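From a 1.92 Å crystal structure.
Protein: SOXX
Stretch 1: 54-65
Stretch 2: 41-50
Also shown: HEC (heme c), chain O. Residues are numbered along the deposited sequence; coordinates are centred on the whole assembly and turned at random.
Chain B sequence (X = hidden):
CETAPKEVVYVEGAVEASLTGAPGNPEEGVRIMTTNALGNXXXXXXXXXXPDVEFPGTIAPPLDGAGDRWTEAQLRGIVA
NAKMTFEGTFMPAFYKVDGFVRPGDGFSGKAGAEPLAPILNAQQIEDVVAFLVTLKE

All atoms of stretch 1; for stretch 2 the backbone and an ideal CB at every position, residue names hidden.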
ATOM      1  N   GLU B  54     -20.477  -6.845   7.987  1.00 34.84           N
ATOM      2  CA  GLU B  54     -20.423  -6.405   6.621  1.00 34.99           C
ATOM      3  C   GLU B  54     -18.979  -6.424   6.103  1.00 33.40           C
ATOM      4  O   GLU B  54     -18.022  -6.436   6.877  1.00 31.11           O
ATOM      5  CB  GLU B  54     -21.158  -5.064   6.481  1.00 36.03           C
ATOM      6  CG  GLU B  54     -20.474  -3.872   7.100  1.00 40.40           C
ATOM      7  CD  GLU B  54     -21.335  -2.619   7.055  1.00 45.87           C
ATOM      8  OE1 GLU B  54     -21.022  -1.671   7.823  1.00 49.89           O
ATOM      9  OE2 GLU B  54     -22.324  -2.591   6.271  1.00 47.40           O
ATOM     10  N   PHE B  55     -18.857  -6.498   4.776  1.00 31.96           N
ATOM     11  CA  PHE B  55     -17.588  -6.535   4.061  1.00 31.49           C
ATOM     12  C   PHE B  55     -16.557  -7.552   4.556  1.00 30.41           C
ATOM     13  O   PHE B  55     -15.392  -7.225   4.733  1.00 29.85           O
ATOM     14  CB  PHE B  55     -17.000  -5.131   3.968  1.00 31.58           C
ATOM     15  CG  PHE B  55     -17.941  -4.134   3.339  1.00 33.36           C
ATOM     16  CD1 PHE B  55     -18.504  -3.116   4.090  1.00 36.08           C
ATOM     17  CD2 PHE B  55     -18.259  -4.219   1.995  1.00 35.53           C
ATOM     18  CE1 PHE B  55     -19.390  -2.199   3.500  1.00 37.99           C
ATOM     19  CE2 PHE B  55     -19.134  -3.309   1.395  1.00 37.15           C
ATOM     20  CZ  PHE B  55     -19.697  -2.301   2.156  1.00 37.78           C
ATOM     21  N   PRO B  56     -16.966  -8.810   4.697  1.00 30.23           N
ATOM     22  CA  PRO B  56     -16.011  -9.882   5.040  1.00 29.42           C
ATOM     23  C   PRO B  56     -15.031 -10.091   3.902  1.00 28.74           C
ATOM     24  O   PRO B  56     -15.415  -9.966   2.743  1.00 28.04           O
ATOM     25  CB  PRO B  56     -16.897 -11.107   5.205  1.00 29.80           C
ATOM     26  CG  PRO B  56     -18.104 -10.795   4.353  1.00 30.20           C
ATOM     27  CD  PRO B  56     -18.335  -9.329   4.503  1.00 29.82           C
ATOM     28  N   GLY B  57     -13.782 -10.406   4.222  1.00 27.50           N
ATOM     29  CA  GLY B  57     -12.758 -10.549   3.213  1.00 27.89           C
ATOM     30  C   GLY B  57     -12.828 -11.889   2.507  1.00 27.68           C
ATOM     31  O   GLY B  57     -13.606 -12.761   2.906  1.00 27.57           O
ATOM     32  N   THR B  58     -12.002 -12.041   1.481  1.00 27.87           N
ATOM     33  CA  THR B  58     -11.904 -13.272   0.699  1.00 28.86           C
ATOM     34  C   THR B  58     -10.466 -13.708   0.585  1.00 29.59           C
ATOM     35  O   THR B  58     -10.103 -14.420  -0.357  1.00 30.78           O
ATOM     36  CB  THR B  58     -12.488 -13.090  -0.724  1.00 29.04           C
ATOM     37  OG1 THR B  58     -11.908 -11.936  -1.359  1.00 28.27           O
ATOM     38  CG2 THR B  58     -13.975 -12.794  -0.666  1.00 30.09           C
ATOM     39  N   ILE B  59      -9.645 -13.294   1.546  1.00 29.27           N
ATOM     40  CA  ILE B  59      -8.236 -13.677   1.583  1.00 29.16           C
ATOM     41  C   ILE B  59      -8.100 -15.186   1.872  1.00 30.23           C
ATOM     42  O   ILE B  59      -7.255 -15.881   1.293  1.00 29.69           O
ATOM     43  CB  ILE B  59      -7.519 -12.871   2.679  1.00 29.37           C
ATOM     44  CG1 ILE B  59      -7.523 -11.359   2.366  1.00 28.40           C
ATOM     45  CG2 ILE B  59      -6.090 -13.395   2.958  1.00 29.30           C
ATOM     46  CD1 ILE B  59      -6.797 -10.938   1.104  1.00 29.54           C
ATOM     47  N   ALA B  60      -8.915 -15.672   2.794  1.00 30.33           N
ATOM     48  CA  ALA B  60      -8.851 -17.069   3.178  1.00 31.21           C
ATOM     49  C   ALA B  60     -10.242 -17.641   3.273  1.00 31.55           C
ATOM     50  O   ALA B  60     -11.207 -16.898   3.389  1.00 31.50           O
ATOM     51  CB  ALA B  60      -8.137 -17.187   4.492  1.00 31.50           C
ATOM     52  N   PRO B  61     -10.361 -18.969   3.223  1.00 32.61           N
ATOM     53  CA  PRO B  61     -11.674 -19.623   3.313  1.00 32.94           C
ATOM     54  C   PRO B  61     -12.485 -19.247   4.572  1.00 33.22           C
ATOM     55  O   PRO B  61     -11.908 -18.850   5.607  1.00 33.75           O
ATOM     56  CB  PRO B  61     -11.314 -21.123   3.317  1.00 33.31           C
ATOM     57  CG  PRO B  61     -10.015 -21.199   2.575  1.00 32.99           C
ATOM     58  CD  PRO B  61      -9.269 -19.947   3.060  1.00 32.56           C
ATOM     59  N   PRO B  62     -13.804 -19.341   4.486  1.00 32.77           N
ATOM     60  CA  PRO B  62     -14.660 -19.038   5.630  1.00 33.22           C
ATOM     61  C   PRO B  62     -14.295 -19.854   6.860  1.00 33.24           C
ATOM     62  O   PRO B  62     -13.704 -20.933   6.740  1.00 33.17           O
ATOM     63  CB  PRO B  62     -16.068 -19.402   5.124  1.00 33.54           C
ATOM     64  CG  PRO B  62     -15.978 -19.263   3.662  1.00 33.07           C
ATOM     65  CD  PRO B  62     -14.601 -19.720   3.300  1.00 33.26           C
ATOM     66  N   LEU B  63     -14.644 -19.319   8.021  1.00 32.50           N
ATOM     67  CA  LEU B  63     -14.334 -19.949   9.294  1.00 33.38           C
ATOM     68  C   LEU B  63     -15.398 -20.970   9.686  1.00 33.63           C
ATOM     69  O   LEU B  63     -15.207 -21.736  10.627  1.00 33.92           O
ATOM     70  CB  LEU B  63     -14.196 -18.883  10.388  1.00 33.24           C
ATOM     71  CG  LEU B  63     -12.891 -18.104  10.309  1.00 32.46           C
ATOM     72  CD1 LEU B  63     -12.807 -17.086  11.463  1.00 32.95           C
ATOM     73  CD2 LEU B  63     -11.729 -19.090  10.328  1.00 34.51           C
ATOM     74  N   ASP B  64     -16.513 -20.990   8.974  1.00 34.59           N
ATOM     75  CA  ASP B  64     -17.557 -21.949   9.301  1.00 35.09           C
ATOM     76  C   ASP B  64     -16.963 -23.338   9.164  1.00 35.00           C
ATOM     77  O   ASP B  64     -16.182 -23.614   8.240  1.00 34.26           O
ATOM     78  CB  ASP B  64     -18.768 -21.751   8.419  1.00 35.73           C
ATOM     79  CG  ASP B  64     -19.218 -20.319   8.402  1.00 36.86           C
ATOM     80  OD1 ASP B  64     -18.623 -19.537   7.623  1.00 38.89           O
ATOM     81  OD2 ASP B  64     -20.120 -19.886   9.160  1.00 37.16           O
ATOM     82  N   GLY B  65     -17.261 -24.179  10.148  1.00 35.88           N
ATOM     83  CA  GLY B  65     -16.770 -25.547  10.158  1.00 35.79           C
ATOM     84  C   GLY B  65     -15.382 -25.722  10.753  1.00 35.65           C
ATOM     85  O   GLY B  65     -14.896 -26.840  10.816  1.00 35.49           O
ATOM     86  N   UNK B  41     -10.642 -10.595  12.368  1.00 24.48           N
ATOM     87  CA  UNK B  41     -10.605 -11.856  11.623  1.00 25.04           C
ATOM     88  C   UNK B  41     -11.368 -11.745  10.297  1.00 24.69           C
ATOM     89  O   UNK B  41     -10.972 -12.312   9.295  1.00 24.33           O
ATOM     90  CB  UNK B  41     -11.191 -12.987  12.471  1.00 25.04           C
ATOM     91  N   UNK B  42     -12.466 -11.003  10.336  1.00 25.85           N
ATOM     92  CA  UNK B  42     -13.324 -10.795   9.187  1.00 26.62           C
ATOM     93  C   UNK B  42     -12.707  -9.933   8.091  1.00 26.72           C
ATOM     94  O   UNK B  42     -13.284  -9.855   7.004  1.00 26.74           O
ATOM     95  CB  UNK B  42     -14.636 -10.159   9.649  1.00 26.62           C
ATOM     96  N   UNK B  43     -11.536  -9.329   8.323  1.00 26.21           N
ATOM     97  CA  UNK B  43     -10.830  -8.640   7.243  1.00 26.54           C
ATOM     98  C   UNK B  43     -10.381  -9.651   6.208  1.00 26.94           C
ATOM     99  O   UNK B  43     -10.347  -9.340   5.029  1.00 26.39           O
ATOM    100  CB  UNK B  43      -9.632  -7.853   7.780  1.00 26.54           C
ATOM    101  N   UNK B  44     -10.046 -10.865   6.655  1.00 27.02           N
ATOM    102  CA  UNK B  44      -9.566 -11.922   5.766  1.00 26.85           C
ATOM    103  C   UNK B  44     -10.527 -13.099   5.559  1.00 27.83           C
ATOM    104  O   UNK B  44     -10.505 -13.697   4.478  1.00 27.97           O
ATOM    105  CB  UNK B  44      -8.243 -12.461   6.314  1.00 26.85           C
ATOM    106  N   UNK B  45     -11.349 -13.417   6.571  1.00 28.39           N
ATOM    107  CA  UNK B  45     -12.277 -14.564   6.571  1.00 29.75           C
ATOM    108  C   UNK B  45     -13.740 -14.170   6.614  1.00 29.51           C
ATOM    109  O   UNK B  45     -14.148 -13.323   7.406  1.00 28.25           O
ATOM    110  CB  UNK B  45     -11.978 -15.472   7.765  1.00 29.75           C
ATOM    111  N   UNK B  46     -14.552 -14.854   5.820  1.00 29.71           N
ATOM    112  CA  UNK B  46     -15.996 -14.789   5.972  1.00 30.48           C
ATOM    113  C   UNK B  46     -16.393 -15.656   7.165  1.00 30.68           C
ATOM    114  O   UNK B  46     -15.718 -16.618   7.481  1.00 29.82           O
ATOM    115  CB  UNK B  46     -16.708 -15.242   4.696  1.00 30.48           C
ATOM    116  N   UNK B  47     -17.476 -15.286   7.829  1.00 31.20           N
ATOM    117  CA  UNK B  47     -18.075 -16.098   8.873  1.00 31.86           C
ATOM    118  C   UNK B  47     -19.570 -16.139   8.607  1.00 32.10           C
ATOM    119  O   UNK B  47     -20.314 -15.212   8.950  1.00 31.54           O
ATOM    120  CB  UNK B  47     -17.766 -15.549  10.267  1.00 31.86           C
ATOM    121  N   UNK B  48     -20.008 -17.194   7.934  1.00 32.76           N
ATOM    122  CA  UNK B  48     -21.417 -17.347   7.588  1.00 33.58           C
ATOM    123  C   UNK B  48     -22.361 -17.328   8.776  1.00 34.16           C
ATOM    124  O   UNK B  48     -23.469 -16.804   8.686  1.00 35.04           O
ATOM    125  CB  UNK B  48     -21.612 -18.657   6.822  1.00 33.58           C
ATOM    126  N   UNK B  49     -21.905 -17.854   9.903  1.00 35.05           N
ATOM    127  CA  UNK B  49     -22.683 -17.836  11.136  1.00 36.14           C
ATOM    128  C   UNK B  49     -22.937 -16.428  11.664  1.00 36.73           C
ATOM    129  O   UNK B  49     -23.778 -16.241  12.526  1.00 36.95           O
ATOM    130  CB  UNK B  49     -21.967 -18.660  12.208  1.00 36.14           C
ATOM    131  N   UNK B  50     -22.204 -15.432  11.177  1.00 37.19           N
ATOM    132  CA  UNK B  50     -22.444 -14.050  11.598  1.00 37.67           C
ATOM    133  C   UNK B  50     -22.866 -13.220  10.373  1.00 37.57           C
ATOM    134  O   UNK B  50     -22.034 -12.509   9.796  1.00 38.49           O
ATOM    135  CB  UNK B  50     -21.198 -13.456  12.257  1.00 37.67           C
TER
HETATM  136 FE   HEC O1158      -6.953 -16.789   9.805  1.00 29.40          FE
HETATM  137  CHA HEC O1158      -6.197 -19.833   8.463  1.00 32.36           C
HETATM  138  CHB HEC O1158      -8.765 -18.274  12.248  1.00 31.67           C
HETATM  139  CHC HEC O1158      -7.435 -13.766  11.252  1.00 27.20           C
HETATM  140  CHD HEC O1158      -5.468 -15.204   7.106  1.00 28.39           C
HETATM  141  NA  HEC O1158      -7.376 -18.713  10.285  1.00 29.99           N
HETATM  142  C1A HEC O1158      -7.010 -19.812   9.566  1.00 31.40           C
HETATM  143  C2A HEC O1158      -7.624 -20.964  10.186  1.00 32.02           C
HETATM  144  C3A HEC O1158      -8.347 -20.540  11.243  1.00 31.84           C
HETATM  145  C4A HEC O1158      -8.186 -19.099  11.317  1.00 30.94           C
HETATM  146  CMA HEC O1158      -9.201 -21.339  12.244  1.00 31.53           C
HETATM  147  CAA HEC O1158      -7.419 -22.389   9.670  1.00 35.59           C
HETATM  148  CBA HEC O1158      -8.086 -22.602   8.318  1.00 35.74           C
HETATM  149  CGA HEC O1158      -9.499 -22.930   8.621  1.00 36.99           C
HETATM  150  O1A HEC O1158      -9.707 -24.020   9.197  1.00 39.42           O
HETATM  151  O2A HEC O1158     -10.409 -22.127   8.310  1.00 37.19           O
HETATM  152  NB  HEC O1158      -7.928 -16.147  11.401  1.00 26.74           N
HETATM  153  C1B HEC O1158      -8.557 -16.932  12.343  1.00 30.35           C
HETATM  154  C2B HEC O1158      -8.949 -16.099  13.468  1.00 29.99           C
HETATM  155  C3B HEC O1158      -8.598 -14.841  13.190  1.00 26.65           C
HETATM  156  C4B HEC O1158      -7.937 -14.862  11.896  1.00 27.24           C
HETATM  157  CMB HEC O1158      -9.723 -16.606  14.694  1.00 29.38           C
HETATM  158  CAB HEC O1158      -8.816 -13.607  14.114  1.00 27.06           C
HETATM  159  CBB HEC O1158      -8.285 -13.824  15.367  1.00 25.35           C
HETATM  160  NC  HEC O1158      -6.542 -14.802   9.271  1.00 26.42           N
HETATM  161  C1C HEC O1158      -6.826 -13.725  10.033  1.00 27.05           C
HETATM  162  C2C HEC O1158      -6.452 -12.532   9.277  1.00 26.20           C
HETATM  163  C3C HEC O1158      -5.770 -12.931   8.191  1.00 27.27           C
HETATM  164  C4C HEC O1158      -5.918 -14.382   8.123  1.00 27.24           C
HETATM  165  CMC HEC O1158      -6.449 -11.107   9.854  1.00 27.60           C
HETATM  166  CAC HEC O1158      -5.111 -12.067   7.055  1.00 29.35           C
HETATM  167  CBC HEC O1158      -4.203 -11.130   7.361  1.00 30.19           C
HETATM  168  ND  HEC O1158      -5.955 -17.416   8.058  1.00 30.08           N
HETATM  169  C1D HEC O1158      -5.453 -16.585   7.066  1.00 29.25           C
HETATM  170  C2D HEC O1158      -4.912 -17.404   6.004  1.00 32.10           C
HETATM  171  C3D HEC O1158      -5.148 -18.855   6.441  1.00 33.34           C
HETATM  172  C4D HEC O1158      -5.807 -18.753   7.713  1.00 32.08           C
HETATM  173  CMD HEC O1158      -4.235 -16.937   4.686  1.00 32.92           C
HETATM  174  CAD HEC O1158      -4.798 -20.175   5.694  1.00 34.24           C
HETATM  175  CBD HEC O1158      -3.408 -20.621   6.143  1.00 37.71           C
HETATM  176  CGD HEC O1158      -2.462 -20.803   4.974  1.00 40.98           C
HETATM  177  O1D HEC O1158      -1.572 -19.913   4.754  1.00 43.13           O
HETATM  178  O2D HEC O1158      -2.629 -21.852   4.280  1.00 42.64           O

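Position 41 points sideways to stretch 1, its ideal CB 4.5 Å from Leu-63 CD1. The heme's CAB lies beyond it and invites a thioether. The residue is Cys-41, with SG bonded to HEC CAB at 1.9 Å.

Position 42 also points sideways, its ideal CB 4.8 Å from Pro-56 CA. Several aliphatic side chains would suit. It is Val-42. Gly-57 N donates to Val-42 O at 2.9 Å.

Position 43 points away, and no atom of stretch 1 lies within 5.5 Å of its ideal CB. Stretch 1 sets little limit here. It is Ala-43. Its O sits 3.3 Å from Gly-57 CA, a close approach that leaves no space for a side chain on Gly-57.

Position 44 has its ideal CB 3.7 Å from Ile-59 CB, and heme CAC is near. A small residue that can bond the vinyl-derived carbon fits. It is Cys-44, with SG 2.2 Å from HEC CAC. Its CB packs on Ile-59 CB, and Ala-60 N donates to Cys-44 O at 3.0 Å.

Position 45 sends its CB sideways, 3.8 Å from Leu-63 CG, with the heme iron ahead. A metal ligand is expected; histidine or methionine would serve, and histidine is usual right after the second heme-linked cysteine. It is His-45, with NE2 2.3 Å from HEC FE. Ala-60 CB meets the ring edge, 3.1 Å from His-45 CE1. Pro-61 O lies over one face, 3.8 Å from His-45 ND1, and Leu-63 CD2 is 3.1 Å from His-45 CD2. ND1 has no polar partner.

Position 46 lies between two prolines, its ideal CB 4.2 Å from both Pro-56 CB and Pro-62 CG. A long, flexible side chain suits; Gln, Glu, Met or Lys could do this. It is Gln-46. Its CG packs 3.7 Å from Pro-56 CB, and its NE2 reaches Pro-56 O through a water. Leu-63 N donates to Gln-46 O at 3.0 Å.

Position 47 points sideways, with Leu-63 within reach. Branched or long aliphatics fit. It is Ile-47, with CD1 4.0 Å from Leu-63 CD1. It opens a type I turn.

Position 48 would place a CB 3.0 Å from Asp-64 OD2, which is tight. The carboxylate favours glycine. It is Gly-48, whose N donates to Asp-64 OD1 at 2.7 Å.

Position 49 points toward the same carboxylate. Small or uncharged polar residues suit; an acidic one would sit badly there. It is Ala-49; its N donates to Asp-64 OD2 at 2.8 Å.

Position 50 is free of stretch 1; many residues would do. It is Leu-50.

Stretch 2 (41-50) CVACHQIGAL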
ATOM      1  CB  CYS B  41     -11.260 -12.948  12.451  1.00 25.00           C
ATOM      2  SG  CYS B  41     -10.615 -13.132  14.144  1.00 26.64           S
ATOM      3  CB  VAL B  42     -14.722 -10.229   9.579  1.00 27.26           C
ATOM      4  CG1 VAL B  42     -15.512 -11.245  10.413  1.00 28.77           C
ATOM      5  CG2 VAL B  42     -14.612  -8.921  10.314  1.00 29.44           C
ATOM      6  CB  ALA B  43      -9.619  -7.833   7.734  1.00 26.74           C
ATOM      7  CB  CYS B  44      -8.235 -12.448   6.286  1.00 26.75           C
ATOM      8  SG  CYS B  44      -6.958 -11.182   6.257  1.00 27.05           S
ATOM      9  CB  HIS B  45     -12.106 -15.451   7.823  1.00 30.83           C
ATOM     10  CG  HIS B  45     -10.752 -16.067   7.990  1.00 35.65           C
ATOM     11  ND1 HIS B  45      -9.801 -16.076   7.005  1.00 45.98           N
ATOM     12  CD2 HIS B  45     -10.188 -16.694   9.046  1.00 43.01           C
ATOM     13  CE1 HIS B  45      -8.713 -16.677   7.451  1.00 44.76           C
ATOM     14  NE2 HIS B  45      -8.913 -17.041   8.691  1.00 40.30           N
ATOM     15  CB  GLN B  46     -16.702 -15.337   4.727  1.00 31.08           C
ATOM     16  CG  GLN B  46     -16.797 -14.372   3.555  1.00 32.49           C
ATOM     17  CD  GLN B  46     -17.146 -15.079   2.226  1.00 36.29           C
ATOM     18  OE1 GLN B  46     -17.414 -16.291   2.212  1.00 38.53           O
ATOM     19  NE2 GLN B  46     -17.136 -14.322   1.114  1.00 33.97           N
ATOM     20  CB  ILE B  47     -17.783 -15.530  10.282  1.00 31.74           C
ATOM     21  CG1 ILE B  47     -16.294 -15.222  10.468  1.00 32.60           C
ATOM     22  CG2 ILE B  47     -18.258 -16.523  11.338  1.00 33.68           C
ATOM     23  CD1 ILE B  47     -15.959 -14.626  11.814  1.00 32.20           C
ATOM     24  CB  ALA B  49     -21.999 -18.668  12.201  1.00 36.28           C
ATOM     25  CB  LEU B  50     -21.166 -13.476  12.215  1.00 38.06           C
ATOM     26  CG  LEU B  50     -20.749 -13.670  13.689  1.00 39.88           C
ATOM     27  CD1 LEU B  50     -21.590 -14.626  14.469  1.00 40.86           C
ATOM     28  CD2 LEU B  50     -19.284 -14.059  13.780  1.00 40.87           C
TER
HETATM   29  O   HOH W   1     -13.518 -15.620   3.056  1.00 28.15           O
HETATM   30  O   HOH W   2     -16.949 -11.279   0.919  1.00 28.79           O
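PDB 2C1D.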